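Local coordinates for MHC class I antigen (Ctenopharyngodon idella, PDB 5H5Z), which probably presents peptides to T cells, holding them in the groove of a class I heavy chain paired with beta-2-microglobulin, at residues Tyr96-Leu100 and Cys160-Lys165. Residues are numbered along the deposited sequence; the frame is centred on the assembly and turned at random.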
loop_
_atom_site.group_PDB
_atom_site.type_symbol
_atom_site.label_atom_id
_atom_site.label_comp_id
_atom_site.label_asym_id
_atom_site.label_seq_id
_atom_site.Cartn_x
_atom_site.Cartn_y
_atom_site.Cartn_z
ATOM N N TYR A 96 -12.771 -5.241 4.669
ATOM C CA TYR A 96 -13.599 -4.779 5.757
ATOM C C TYR A 96 -12.700 -4.298 6.866
ATOM O O TYR A 96 -11.523 -4.660 6.921
ATOM C CB TYR A 96 -14.547 -5.882 6.257
ATOM C CG TYR A 96 -13.880 -7.107 6.837
ATOM C CD1 TYR A 96 -13.590 -7.189 8.208
ATOM C CD2 TYR A 96 -13.576 -8.209 6.030
ATOM C CE1 TYR A 96 -12.994 -8.321 8.747
ATOM C CE2 TYR A 96 -12.979 -9.345 6.563
ATOM C CZ TYR A 96 -12.692 -9.393 7.919
ATOM O OH TYR A 96 -12.106 -10.515 8.447
ATOM N N GLY A 97 -13.251 -3.489 7.756
ATOM C CA GLY A 97 -12.462 -3.014 8.869
ATOM C C GLY A 97 -13.160 -1.960 9.675
ATOM O O GLY A 97 -14.263 -1.537 9.336
ATOM N N CYS A 98 -12.492 -1.531 10.742
ATOM C CA CYS A 98 -13.056 -0.583 11.680
ATOM C C CYS A 98 -12.016 0.463 12.030
ATOM O O CYS A 98 -10.809 0.225 11.915
ATOM C CB CYS A 98 -13.535 -1.302 12.951
ATOM S SG CYS A 98 -12.272 -2.294 13.802
ATOM N N GLU A 99 -12.475 1.613 12.432
ATOM C CA GLU A 99 -11.607 2.685 12.904
ATOM C C GLU A 99 -12.057 3.173 14.259
ATOM O O GLU A 99 -13.174 3.398 14.440
ATOM C CB GLU A 99 -11.707 3.879 11.991
ATOM C CG GLU A 99 -11.366 3.560 10.561
ATOM C CD GLU A 99 -11.232 4.798 9.672
ATOM O OE1 GLU A 99 -10.099 5.046 9.257
ATOM O OE2 GLU A 99 -12.230 5.477 9.364
ATOM N N LEU A 100 -11.111 3.420 15.125
ATOM C CA LEU A 100 -11.384 4.069 16.362
ATOM C C LEU A 100 -10.756 5.453 16.421
ATOM O O LEU A 100 -9.596 5.554 16.347
ATOM C CB LEU A 100 -10.839 3.194 17.498
ATOM C CG LEU A 100 -10.946 3.705 18.919
ATOM C CD1 LEU A 100 -12.373 3.825 19.337
ATOM C CD2 LEU A 100 -10.197 2.748 19.794
ATOM N N CYS A 160 -14.373 -6.220 16.188
ATOM C CA CYS A 160 -13.299 -5.513 15.478
ATOM C C CYS A 160 -12.624 -4.453 16.363
ATOM O O CYS A 160 -11.389 -4.395 16.453
ATOM C CB CYS A 160 -13.849 -4.879 14.191
ATOM S SG CYS A 160 -12.604 -4.196 13.071
ATOM N N ILE A 161 -13.439 -3.620 17.007
ATOM C CA ILE A 161 -12.949 -2.542 17.879
ATOM C C ILE A 161 -12.266 -3.103 19.131
ATOM O O ILE A 161 -11.224 -2.599 19.566
ATOM C CB ILE A 161 -14.094 -1.555 18.234
ATOM C CG1 ILE A 161 -14.524 -0.745 16.995
ATOM C CG2 ILE A 161 -13.726 -0.641 19.399
ATOM C CD1 ILE A 161 -13.460 0.197 16.434
ATOM N N GLU A 162 -12.833 -4.162 19.699
ATOM C CA GLU A 162 -12.237 -4.794 20.883
ATOM C C GLU A 162 -10.810 -5.267 20.592
ATOM O O GLU A 162 -9.880 -5.032 21.387
ATOM C CB GLU A 162 -13.121 -5.948 21.368
ATOM C CG GLU A 162 -14.451 -5.493 21.955
ATOM C CD GLU A 162 -15.486 -6.601 22.018
ATOM O OE1 GLU A 162 -15.106 -7.794 22.026
ATOM O OE2 GLU A 162 -16.692 -6.277 22.062
ATOM N N TRP A 163 -10.637 -5.904 19.436
ATOM C CA TRP A 163 -9.330 -6.395 19.015
ATOM C C TRP A 163 -8.396 -5.267 18.588
ATOM O O TRP A 163 -7.206 -5.302 18.903
ATOM C CB TRP A 163 -9.469 -7.460 17.924
ATOM C CG TRP A 163 -9.795 -8.802 18.505
ATOM C CD1 TRP A 163 -11.020 -9.391 18.573
ATOM C CD2 TRP A 163 -8.876 -9.705 19.122
ATOM N NE1 TRP A 163 -10.926 -10.616 19.199
ATOM C CE2 TRP A 163 -9.617 -10.833 19.545
ATOM C CE3 TRP A 163 -7.493 -9.674 19.357
ATOM C CZ2 TRP A 163 -9.022 -11.925 20.187
ATOM C CZ3 TRP A 163 -6.902 -10.762 20.001
ATOM C CH2 TRP A 163 -7.669 -11.871 20.405
ATOM N N LEU A 164 -8.928 -4.271 17.878
ATOM C CA LEU A 164 -8.128 -3.103 17.530
ATOM C C LEU A 164 -7.507 -2.485 18.787
ATOM O O LEU A 164 -6.304 -2.222 18.831
ATOM C CB LEU A 164 -8.960 -2.070 16.762
ATOM C CG LEU A 164 -8.272 -0.731 16.466
ATOM C CD1 LEU A 164 -6.963 -0.900 15.698
ATOM C CD2 LEU A 164 -9.218 0.189 15.716
ATOM N N LYS A 165 -8.322 -2.284 19.819
ATOM C CA LYS A 165 -7.818 -1.756 21.094
ATOM C C LYS A 165 -6.659 -2.591 21.671
ATOM O O LYS A 165 -5.662 -2.033 22.159
ATOM C CB LYS A 165 -8.956 -1.593 22.108
ATOM C CG LYS A 165 -9.913 -0.456 21.766
ATOM C CD LYS A 165 -11.103 -0.399 22.712
ATOM C CE LYS A 165 -12.003 0.776 22.359
ATOM N NZ LYS A 165 -13.355 0.649 22.966
#
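Tyr-96, near the end of strand 90-100, has no contact with helix segment 160-165; its ring lies in the peptide groove, where OH hydrogen-bonds to the backbone of the bound peptide and to Tyr-9. Gly-97 meets the helix through its backbone, its C 4.1 Å from SG of Cys-160. Cys-98 makes the covalent link: its CB points toward the helix, and its SG is bonded to SG of Cys-160 at 2.1 Å, with a chi3 of -88° close to the unstrained value. This is the disulfide of the class I alpha-2 domain, tying the sheet that floors the groove to helix 148-170, part of one wall; strand and helix segments cross at -62°, their axes 8.3 Å apart. Around the bridge, CD1 of Ile-161 reaches CB of Cys-98 at 3.8 Å, and Leu-5 of the adjacent strand 3-13 touches both cysteines. Glu-99 alternates to the opposite face, its CB directed away, and only its backbone approaches, O to CD1 of Ile-161 at 3.8 Å. Leu-100 turns back toward the helix: its CB meets CD2 of Leu-164 at 3.9 Å and CD1 of Ile-161 at 4.1 Å, while its CD2 packs 3.7 Å from CE of Lys-165.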